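Thioesterase superfamily protein (Shewanella loihica, PDB 2PRX) probably acts as a thioester hydrolase of the hotdog-fold superfamily, working as a dimer whose two subunits share a continuous beta sheet. Local coordinates at residues P54-Y58 with P107-G111; Q39-M45 with V112-G118; R94-L100 with H145-M151; I62-D67 with L100-Y104. All coordinates share one frame; numbering follows the deposited sequence.

Contact 1: P54-Y58 with P107-G111; sequences PGFVY and PTPMG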
# COMPACT_ATOMS: atom_id res chain seq x y z
N PRO A 54 -6.71 16.88 5.41
CA PRO A 54 -7.91 17.40 4.76
C PRO A 54 -7.70 17.73 3.29
O PRO A 54 -6.73 18.36 2.87
CB PRO A 54 -8.22 18.69 5.52
CG PRO A 54 -7.66 18.44 6.88
CD PRO A 54 -6.47 17.57 6.69
N GLY A 55 -8.69 17.29 2.51
CA GLY A 55 -8.76 17.66 1.11
C GLY A 55 -8.16 16.63 0.18
O GLY A 55 -8.34 16.77 -1.04
N PHE A 56 -7.45 15.67 0.74
CA PHE A 56 -6.73 14.66 -0.02
C PHE A 56 -6.96 13.25 0.54
O PHE A 56 -7.41 13.08 1.67
CB PHE A 56 -5.23 14.93 -0.06
CG PHE A 56 -4.85 16.30 -0.60
CD1 PHE A 56 -4.83 16.58 -1.95
CD2 PHE A 56 -4.51 17.31 0.30
CE1 PHE A 56 -4.49 17.83 -2.42
CE2 PHE A 56 -4.15 18.56 -0.16
CZ PHE A 56 -4.14 18.83 -1.52
N VAL A 57 -6.64 12.29 -0.30
CA VAL A 57 -6.89 10.88 -0.12
C VAL A 57 -5.71 10.11 0.44
O VAL A 57 -4.57 10.23 -0.00
CB VAL A 57 -7.23 10.18 -1.46
CG1 VAL A 57 -7.22 8.67 -1.26
CG2 VAL A 57 -8.55 10.68 -2.02
N TYR A 58 -6.04 9.27 1.43
CA TYR A 58 -5.06 8.43 2.09
C TYR A 58 -4.23 7.62 1.12
O TYR A 58 -4.72 6.91 0.25
CB TYR A 58 -5.82 7.53 3.07
CG TYR A 58 -4.91 6.62 3.85
CD1 TYR A 58 -3.70 7.11 4.33
CD2 TYR A 58 -5.26 5.31 4.07
CE1 TYR A 58 -2.85 6.28 5.04
CE2 TYR A 58 -4.42 4.48 4.78
CZ TYR A 58 -3.23 4.98 5.26
OH TYR A 58 -2.40 4.14 5.97
N PRO A 107 -0.29 14.81 -4.80
CA PRO A 107 -1.38 14.60 -3.84
C PRO A 107 -2.69 14.28 -4.58
O PRO A 107 -2.94 14.84 -5.66
CB PRO A 107 -1.50 15.93 -3.11
CG PRO A 107 -0.47 16.85 -3.66
CD PRO A 107 0.22 16.19 -4.80
N THR A 108 -3.47 13.40 -3.99
CA THR A 108 -4.72 12.89 -4.57
C THR A 108 -5.92 13.56 -3.93
O THR A 108 -6.24 13.28 -2.78
CB THR A 108 -4.84 11.37 -4.42
OG1 THR A 108 -3.64 10.76 -4.93
CG2 THR A 108 -5.97 10.82 -5.29
N PRO A 109 -6.56 14.48 -4.64
CA PRO A 109 -7.71 15.20 -4.09
C PRO A 109 -8.84 14.30 -3.64
O PRO A 109 -9.17 13.26 -4.21
CB PRO A 109 -8.19 16.07 -5.25
CG PRO A 109 -6.96 16.25 -6.08
CD PRO A 109 -6.23 14.93 -6.00
N MSE A 110 -9.46 14.74 -2.53
CA MSE A 110 -10.62 14.07 -1.99
C MSE A 110 -11.86 14.51 -2.77
O MSE A 110 -11.84 15.62 -3.31
CB MSE A 110 -10.82 14.36 -0.50
CG MSE A 110 -12.08 13.80 0.12
SE MSE A 110 -12.23 11.87 -0.06
CE MSE A 110 -10.78 11.64 1.19
N GLY A 111 -12.85 13.64 -2.78
CA GLY A 111 -14.19 13.84 -3.27
C GLY A 111 -14.31 13.74 -4.77
O GLY A 111 -15.25 14.27 -5.35
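The ring of Phe-56 lies alongside Pro-107, both side chains pointing the same way, with Phe-56 CD1 3.6 Å from Pro-107 CB. CG of Phe-56 stands anti to the carbonyl carbon (chi1 -56°), which swings the ring to the Pro-107 side, where its edge borders Thr-108 O and Pro-109 N. Thr-108 O accepts Val-57 N at 2.7 Å, from almost straight beyond the carbonyl, and is also touched by Phe-56 CA. The second backbone bond runs the other way, Met-110 N to Gly-55 O at 2.8 Å, with the donor well above the carbonyl plane. Gly-55 presents that oxygen from a backbone with positive phi (96°), where a CB would be jammed against the carbonyl oxygen of Pro-54. Val-57 CG2 lies against Pro-109 O at 3.4 Å. The selenomethionine Met-110 is bent at both outer torsions, and its methyl CE comes to 4.0 Å from Val-57 CG2 while also lying near Phe-56 O. Val-57 and Thr-108 in addition pack on Ile-62 of helix 59-78, and Tyr-58 sits at the N-cap of that helix. A single beta bridge between two loops running at a steep angle (104°) thus ties the entry to the long helix to the connection between strands 95-104 and 114-122, at one end of the hotdog fold.

Contact 2: Q39-M45 with V112-G118; sequences QTIAHFM and VELELVG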
# COMPACT_ATOMS: atom_id res chain seq x y z
N GLN A 39 -5.71 -2.92 -22.26
CA GLN A 39 -5.50 -2.39 -20.93
C GLN A 39 -6.68 -2.87 -20.08
O GLN A 39 -7.73 -3.35 -20.52
CB GLN A 39 -5.45 -0.87 -20.89
CG GLN A 39 -4.34 -0.24 -21.71
CD GLN A 39 -4.43 1.27 -21.79
OE1 GLN A 39 -5.18 1.90 -21.05
NE2 GLN A 39 -3.65 1.85 -22.70
N THR A 40 -6.52 -2.73 -18.78
CA THR A 40 -7.65 -2.97 -17.88
C THR A 40 -7.94 -1.61 -17.26
O THR A 40 -7.14 -0.69 -17.49
CB THR A 40 -7.35 -4.02 -16.81
OG1 THR A 40 -6.38 -3.49 -15.87
CG2 THR A 40 -6.72 -5.27 -17.41
N ILE A 41 -9.04 -1.48 -16.54
CA ILE A 41 -9.43 -0.22 -15.92
C ILE A 41 -10.41 -0.43 -14.78
O ILE A 41 -11.15 -1.41 -14.71
CB ILE A 41 -10.03 0.75 -16.96
CG1 ILE A 41 -10.41 2.12 -16.44
CG2 ILE A 41 -11.22 0.08 -17.64
CD1 ILE A 41 -10.47 3.23 -17.46
N ALA A 42 -10.36 0.51 -13.83
CA ALA A 42 -11.26 0.58 -12.70
C ALA A 42 -11.38 2.04 -12.25
O ALA A 42 -10.56 2.90 -12.59
CB ALA A 42 -10.83 -0.34 -11.57
N HIS A 43 -12.43 2.23 -11.47
CA HIS A 43 -12.78 3.49 -10.84
C HIS A 43 -13.18 3.28 -9.39
O HIS A 43 -13.71 2.23 -9.03
CB HIS A 43 -13.94 4.11 -11.63
CG HIS A 43 -13.53 4.56 -13.00
ND1 HIS A 43 -13.73 3.78 -14.12
CD2 HIS A 43 -12.94 5.70 -13.44
CE1 HIS A 43 -13.29 4.42 -15.18
NE2 HIS A 43 -12.81 5.58 -14.81
N PHE A 44 -12.92 4.29 -8.56
CA PHE A 44 -13.21 4.23 -7.14
C PHE A 44 -13.50 5.61 -6.56
O PHE A 44 -12.92 6.59 -7.02
CB PHE A 44 -12.06 3.61 -6.34
CG PHE A 44 -12.48 3.34 -4.91
CD1 PHE A 44 -13.46 2.41 -4.62
CD2 PHE A 44 -11.90 4.03 -3.86
CE1 PHE A 44 -13.87 2.17 -3.33
CE2 PHE A 44 -12.30 3.79 -2.56
CZ PHE A 44 -13.28 2.86 -2.29
N MSE A 45 -14.35 5.61 -5.56
CA MSE A 45 -14.82 6.74 -4.78
C MSE A 45 -14.46 6.56 -3.31
O MSE A 45 -15.11 5.85 -2.54
CB MSE A 45 -16.33 6.91 -4.90
CG MSE A 45 -16.84 8.23 -4.33
SE MSE A 45 -15.89 9.75 -5.03
CE MSE A 45 -17.25 10.06 -6.37
N VAL A 112 -13.34 13.09 -5.40
CA VAL A 112 -13.40 12.87 -6.85
C VAL A 112 -13.16 11.41 -7.17
O VAL A 112 -12.35 10.72 -6.54
CB VAL A 112 -12.40 13.78 -7.58
CG1 VAL A 112 -12.27 13.36 -9.04
CG2 VAL A 112 -12.84 15.24 -7.44
N GLU A 113 -13.87 10.91 -8.16
CA GLU A 113 -13.75 9.54 -8.66
C GLU A 113 -12.35 9.22 -9.12
O GLU A 113 -11.74 9.94 -9.92
CB GLU A 113 -14.76 9.42 -9.82
CG GLU A 113 -14.90 8.06 -10.45
CD GLU A 113 -15.61 8.10 -11.80
OE1 GLU A 113 -14.95 8.37 -12.82
OE2 GLU A 113 -16.84 7.87 -11.85
N LEU A 114 -11.73 8.14 -8.63
CA LEU A 114 -10.37 7.83 -9.01
C LEU A 114 -10.34 6.82 -10.16
O LEU A 114 -11.07 5.84 -10.10
CB LEU A 114 -9.58 7.26 -7.83
CG LEU A 114 -9.70 8.03 -6.50
CD1 LEU A 114 -9.20 7.21 -5.33
CD2 LEU A 114 -8.95 9.35 -6.58
N GLU A 115 -9.51 7.06 -11.17
CA GLU A 115 -9.42 6.08 -12.26
C GLU A 115 -8.12 5.30 -12.19
O GLU A 115 -7.02 5.82 -12.03
CB GLU A 115 -9.63 6.77 -13.61
CG GLU A 115 -9.58 5.87 -14.83
CD GLU A 115 -9.99 6.52 -16.14
OE1 GLU A 115 -11.21 6.66 -16.39
OE2 GLU A 115 -9.11 6.89 -16.96
N LEU A 116 -8.22 3.99 -12.31
CA LEU A 116 -7.11 3.07 -12.35
C LEU A 116 -7.04 2.30 -13.67
O LEU A 116 -8.00 1.60 -13.97
CB LEU A 116 -7.24 2.03 -11.22
CG LEU A 116 -6.86 2.54 -9.83
CD1 LEU A 116 -8.09 3.13 -9.17
CD2 LEU A 116 -6.24 1.43 -8.99
N VAL A 117 -5.94 2.47 -14.37
CA VAL A 117 -5.67 1.82 -15.65
C VAL A 117 -4.41 0.97 -15.56
O VAL A 117 -3.36 1.43 -15.11
CB VAL A 117 -5.50 2.83 -16.80
CG1 VAL A 117 -5.33 2.09 -18.13
CG2 VAL A 117 -6.67 3.79 -16.90
N GLY A 118 -4.47 -0.27 -16.02
CA GLY A 118 -3.36 -1.17 -16.00
C GLY A 118 -2.77 -1.46 -17.38
O GLY A 118 -3.52 -1.66 -18.35
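Leu-116 N donates to Ala-42 O at 2.6 Å, and Ala-42 N returns the bond to Leu-116 O. The hydrogen-bonded pairs Phe-44 with Leu-114 and Thr-40 with Gly-118 repeat this reciprocity and complete the ladder. Between these pairs stand the non-hydrogen-bonded ones, in which CA-H groups touch the same carbonyls, as Ile-41 CA does Leu-116 O at 3.0 Å. Strands 39-44 and 114-118 are neighbours in the antiparallel sheet of the hotdog fold. On one face, Thr-40, Ala-42, Phe-44, Leu-114 and Leu-116 are turned to the side of helix 59-78; Thr-40 OG1, held between its backbone N and carbonyl carbon (chi1 70°), is bonded to Ser-73 of that helix, and Phe-44 reaches Leu-65. The other face carries a mixed polar and aliphatic row, Ile-41, His-43, Glu-115 and Val-117. Here His-43 and Glu-115 run side by side, and NE2 of His-43 donates to Glu-115 OE1, near the ring plane; the modelled separation is so short that its exact length is doubtful. The carboxylate plane is turned 72° from the imidazole. Ile-41 extends its CD1 to 3.6 Å from Glu-115 CD, laying a methyl against the carboxylate, and the same CD1 is 3.9 Å from Val-117 CG2. Glu-113, two residues before Glu-115 and just ahead of the strand, brings OE1 obliquely to 3.4 Å from His-43 CD2.

Contact 3: R94-L100 with H145-M151; sequences RFVTAAL and HMVAVKM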
# COMPACT_ATOMS: atom_id res chain seq x y z
N ARG A 94 -6.21 -17.54 -9.46
CA ARG A 94 -5.87 -16.67 -8.36
C ARG A 94 -4.40 -16.25 -8.46
O ARG A 94 -3.51 -17.07 -8.66
CB ARG A 94 -6.10 -17.32 -7.00
CG ARG A 94 -7.25 -18.28 -6.87
CD ARG A 94 -7.02 -19.34 -5.81
NE ARG A 94 -8.05 -19.30 -4.77
CZ ARG A 94 -8.08 -20.04 -3.66
NH1 ARG A 94 -7.13 -20.92 -3.39
NH2 ARG A 94 -9.09 -19.88 -2.81
N PHE A 95 -4.18 -14.95 -8.36
CA PHE A 95 -2.85 -14.35 -8.36
C PHE A 95 -2.65 -13.58 -7.04
O PHE A 95 -3.63 -13.10 -6.48
CB PHE A 95 -2.69 -13.43 -9.56
CG PHE A 95 -2.02 -14.07 -10.76
CD1 PHE A 95 -2.62 -15.10 -11.47
CD2 PHE A 95 -0.77 -13.63 -11.17
CE1 PHE A 95 -1.97 -15.68 -12.54
CE2 PHE A 95 -0.11 -14.21 -12.23
CZ PHE A 95 -0.72 -15.24 -12.93
N VAL A 96 -1.42 -13.47 -6.62
CA VAL A 96 -0.96 -12.69 -5.48
C VAL A 96 0.17 -11.73 -5.82
O VAL A 96 0.96 -11.93 -6.74
CB VAL A 96 -0.41 -13.62 -4.37
CG1 VAL A 96 -1.55 -14.39 -3.72
CG2 VAL A 96 0.63 -14.55 -4.98
N THR A 97 0.27 -10.66 -5.02
CA THR A 97 1.33 -9.68 -5.28
C THR A 97 2.64 -10.22 -4.72
O THR A 97 2.66 -10.66 -3.58
CB THR A 97 1.02 -8.32 -4.63
OG1 THR A 97 -0.13 -7.72 -5.23
CG2 THR A 97 2.19 -7.37 -4.85
N ALA A 98 3.72 -10.19 -5.48
CA ALA A 98 5.03 -10.60 -4.96
C ALA A 98 5.87 -9.38 -4.65
O ALA A 98 6.64 -9.27 -3.69
CB ALA A 98 5.71 -11.54 -5.95
N ALA A 99 5.72 -8.39 -5.51
CA ALA A 99 6.33 -7.08 -5.31
C ALA A 99 5.41 -6.02 -5.89
O ALA A 99 4.75 -6.16 -6.93
CB ALA A 99 7.72 -7.14 -5.91
N LEU A 100 5.31 -4.91 -5.18
CA LEU A 100 4.55 -3.75 -5.60
C LEU A 100 5.38 -2.51 -5.19
O LEU A 100 5.58 -2.33 -3.99
CB LEU A 100 3.16 -3.63 -5.02
CG LEU A 100 2.24 -2.51 -5.53
CD1 LEU A 100 2.06 -2.54 -7.05
CD2 LEU A 100 0.88 -2.62 -4.85
N HIS A 145 4.21 -0.34 -10.02
CA HIS A 145 4.83 -1.46 -10.70
C HIS A 145 4.64 -2.73 -9.88
O HIS A 145 5.00 -2.91 -8.73
CB HIS A 145 6.33 -1.27 -11.01
CG HIS A 145 6.94 -2.53 -11.58
ND1 HIS A 145 6.85 -2.83 -12.92
CD2 HIS A 145 7.61 -3.56 -11.03
CE1 HIS A 145 7.45 -3.97 -13.17
NE2 HIS A 145 7.93 -4.45 -12.03
N MSE A 146 4.05 -3.72 -10.51
CA MSE A 146 3.66 -4.94 -9.88
C MSE A 146 4.20 -6.17 -10.61
O MSE A 146 4.21 -6.21 -11.84
CB MSE A 146 2.11 -5.06 -9.85
CG MSE A 146 1.70 -6.49 -9.56
SE MSE A 146 -0.19 -6.65 -9.22
CE MSE A 146 0.05 -5.99 -7.42
N VAL A 147 4.66 -7.13 -9.83
CA VAL A 147 5.01 -8.48 -10.15
C VAL A 147 4.02 -9.37 -9.38
O VAL A 147 4.15 -9.46 -8.15
CB VAL A 147 6.41 -8.95 -9.74
CG1 VAL A 147 6.43 -10.48 -9.85
CG2 VAL A 147 7.48 -8.30 -10.59
N ALA A 148 3.07 -9.95 -10.10
CA ALA A 148 2.10 -10.84 -9.54
C ALA A 148 2.35 -12.27 -10.02
O ALA A 148 2.68 -12.57 -11.17
CB ALA A 148 0.69 -10.38 -9.86
N VAL A 149 2.23 -13.18 -9.08
CA VAL A 149 2.45 -14.59 -9.28
C VAL A 149 1.22 -15.39 -8.88
O VAL A 149 0.36 -14.92 -8.13
CB VAL A 149 3.63 -15.12 -8.44
CG1 VAL A 149 4.90 -14.37 -8.80
CG2 VAL A 149 3.20 -14.98 -6.99
N LYS A 150 1.11 -16.62 -9.40
CA LYS A 150 -0.12 -17.35 -9.12
C LYS A 150 -0.19 -17.69 -7.63
O LYS A 150 0.87 -18.02 -7.08
CB LYS A 150 -0.22 -18.62 -9.96
CG LYS A 150 -1.50 -19.42 -9.81
CD LYS A 150 -1.54 -20.55 -10.83
CE LYS A 150 -2.38 -21.73 -10.38
NZ LYS A 150 -2.90 -22.54 -11.54
N MSE A 151 -1.38 -17.59 -7.05
CA MSE A 151 -1.51 -17.87 -5.63
C MSE A 151 -0.92 -19.25 -5.32
O MSE A 151 -1.40 -20.24 -5.89
CB MSE A 151 -2.96 -17.79 -5.15
CG MSE A 151 -3.06 -17.95 -3.63
SE MSE A 151 -4.88 -17.73 -3.05
CE MSE A 151 -4.85 -15.83 -3.36
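Val-147 O accepts two backbone donors, Ala-98 N at 2.8 Å and Ala-99 N at 3.3 Å, the signature of a classic beta bulge that shifts the register by one residue as the chain turns a corner at Ala-98. Val-147 N donates to Ala-99 O. Beyond the bulge, Val-96 and Val-149 exchange a reciprocal pair, and Met-151 N reaches Arg-94 O at 2.7 Å at the outer end. Across the valine pair the packing is tight: CG2 of each lies between its own backbone N and carbonyl carbon, and Val-96 CG2 stands only 3.3 Å from Val-149 CG2. The ring of Phe-95 receives the backbone of Lys-150 over one face, Lys-150 CA lying 4.0 Å from the Phe-95 ring centroid almost on its normal, a CH-pi contact. Ala-148 CB also rests against Phe-95 CD2. The selenium of Met-151 lies over one face of the Arg-94 guanidinium, while Met-151 CE packs on Val-96 CG1 at 3.6 Å. Leu-100 CD1 meets Met-146 CB at 3.8 Å. Phe-95 continues inward onto Ala-74 and Ala-78 of helix 59-78, and Thr-97 OG1 is hydrogen-bonded to Asp-67 of the same helix. Strand 142-150 is flanked on its other side by strand 127-135, whereas Ala-99 and Leu-100 pair with a strand of the second subunit, carrying the sheet across the dimer interface.

Contact 4: I62-D67 with L100-Y104; sequences IASLID and LNIDY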
# COMPACT_ATOMS: atom_id res chain seq x y z
N ILE A 62 -4.87 4.35 -1.66
CA ILE A 62 -4.32 4.39 -3.03
C ILE A 62 -3.46 3.18 -3.28
O ILE A 62 -3.64 2.42 -4.23
CB ILE A 62 -3.59 5.74 -3.22
CG1 ILE A 62 -4.56 6.90 -3.07
CG2 ILE A 62 -2.83 5.80 -4.53
CD1 ILE A 62 -4.10 8.26 -3.54
N ALA A 63 -2.50 2.87 -2.41
CA ALA A 63 -1.71 1.67 -2.59
C ALA A 63 -2.57 0.41 -2.59
O ALA A 63 -2.18 -0.55 -3.28
CB ALA A 63 -0.63 1.54 -1.52
N SER A 64 -3.66 0.43 -1.84
CA SER A 64 -4.56 -0.71 -1.73
C SER A 64 -5.24 -0.97 -3.08
O SER A 64 -5.30 -2.15 -3.46
CB SER A 64 -5.64 -0.57 -0.67
OG SER A 64 -5.15 -0.31 0.62
N LEU A 65 -5.72 0.10 -3.72
CA LEU A 65 -6.46 -0.03 -5.00
C LEU A 65 -5.53 -0.41 -6.12
O LEU A 65 -5.88 -1.11 -7.10
CB LEU A 65 -7.20 1.27 -5.29
CG LEU A 65 -8.23 1.72 -4.23
CD1 LEU A 65 -8.65 3.15 -4.46
CD2 LEU A 65 -9.44 0.79 -4.25
N ILE A 66 -4.26 -0.02 -6.10
CA ILE A 66 -3.36 -0.48 -7.16
C ILE A 66 -3.12 -1.99 -7.08
O ILE A 66 -3.10 -2.71 -8.08
CB ILE A 66 -2.03 0.28 -7.09
CG1 ILE A 66 -2.10 1.69 -7.68
CG2 ILE A 66 -0.93 -0.55 -7.72
CD1 ILE A 66 -1.05 2.60 -7.10
N ASP A 67 -2.95 -2.46 -5.85
CA ASP A 67 -2.75 -3.87 -5.56
C ASP A 67 -3.89 -4.73 -6.07
O ASP A 67 -3.69 -5.75 -6.72
CB ASP A 67 -2.61 -4.05 -4.05
CG ASP A 67 -2.35 -5.45 -3.55
OD1 ASP A 67 -2.29 -6.39 -4.35
OD2 ASP A 67 -2.20 -5.58 -2.31
N LEU A 100 5.31 -4.91 -5.18
CA LEU A 100 4.55 -3.75 -5.60
C LEU A 100 5.38 -2.51 -5.19
O LEU A 100 5.58 -2.33 -3.99
CB LEU A 100 3.16 -3.63 -5.02
CG LEU A 100 2.24 -2.51 -5.53
CD1 LEU A 100 2.06 -2.54 -7.05
CD2 LEU A 100 0.88 -2.62 -4.85
N ASN A 101 5.84 -1.78 -6.17
CA ASN A 101 6.60 -0.55 -6.11
C ASN A 101 5.74 0.60 -6.60
O ASN A 101 5.09 0.61 -7.65
CB ASN A 101 7.91 -0.69 -6.89
CG ASN A 101 8.60 -1.96 -6.41
OD1 ASN A 101 8.58 -2.23 -5.21
ND2 ASN A 101 9.18 -2.71 -7.34
N ILE A 102 5.68 1.62 -5.76
CA ILE A 102 4.79 2.73 -6.02
C ILE A 102 5.46 4.08 -5.73
O ILE A 102 5.97 4.26 -4.63
CB ILE A 102 3.49 2.63 -5.20
CG1 ILE A 102 2.78 1.28 -5.31
CG2 ILE A 102 2.54 3.76 -5.55
CD1 ILE A 102 1.61 1.09 -4.38
N ASP A 103 5.48 4.97 -6.69
CA ASP A 103 5.87 6.34 -6.79
C ASP A 103 4.63 7.23 -6.71
O ASP A 103 3.72 7.14 -7.54
CB ASP A 103 6.61 6.62 -8.10
CG ASP A 103 7.69 5.56 -8.32
OD1 ASP A 103 8.70 5.65 -7.58
OD2 ASP A 103 7.50 4.67 -9.18
N TYR A 104 4.63 8.08 -5.71
CA TYR A 104 3.57 9.04 -5.45
C TYR A 104 3.88 10.36 -6.13
O TYR A 104 4.65 11.19 -5.69
CB TYR A 104 3.43 9.16 -3.93
CG TYR A 104 2.83 7.90 -3.34
CD1 TYR A 104 1.45 7.73 -3.26
CD2 TYR A 104 3.64 6.87 -2.89
CE1 TYR A 104 0.92 6.58 -2.73
CE2 TYR A 104 3.11 5.72 -2.36
CZ TYR A 104 1.74 5.57 -2.28
OH TYR A 104 1.22 4.41 -1.74
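Helix 62-67 lies across strand 100-104 with the axes 10.0 Å apart and their directions 133° from one another, and no hydrogen bond joins the two, so the contact is made by packing, mostly of side chains. Ile-66 carries much of it. Its CG2 branch, anti to the backbone N, meets Leu-100 CD1 at 3.7 Å in an oblique crossing. The other branch reaches toward Ile-102 tip to tip, Ile-66 CD1 coming to 4.1 Å from Ile-102 CG2. One helical turn earlier, Ala-63 receives two neighbours on its small methyl: Ile-102 CD1 at 3.7 Å and, closer still, Tyr-104 OH at 3.4 Å from Ala-63 CB. That hydroxyl is in addition weakly bonded to Gly-59 O, at the start of the same helix. Within the strand, Ile-102 CG2 lies over one face of the Tyr-104 ring, offset toward its rim, while Ile-62 CG2 touches ring atom CE1 of Tyr-104 at 4.2 Å. At the other end Asp-67 offers carbon to the strand, its CB lying 3.9 Å from Leu-100 CD2, its OD1 being the atom bound to Thr-97 OG1. The contact is buried, with Tyr-104 alone of its touching residues partly exposed. On its outer edge the strand pairs, from Leu-100 to Asp-103, with a strand of the second subunit, and Ser-64 of the helix packs on Gly-60 of that subunit. A long helix cradled by an antiparallel sheet that runs on into a partner subunit is the hallmark of the hotdog fold and its dimer.

All four contacts lie on or beside the sheet that wraps helix 59-78, but only contact 4 has the helix as one of its two segments. It is the buried one, without a hydrogen bond between its segments and mainly aliphatic. Contacts 2 and 3, on opposite sides of the chain's centre, are backbone ladders with one face turned to the helix and a more exposed face outside, mixed polar and aliphatic in contact 2 and chiefly aliphatic in contact 3. Contact 1, farthest from that centre, joins loops and touches contact 4 through Ile-62 and contact 2 through Leu-114. Contacts 3 and 4 share Leu-100 and meet the second subunit, which contact 1 reaches through Tyr-58 alone and contact 2 not at all.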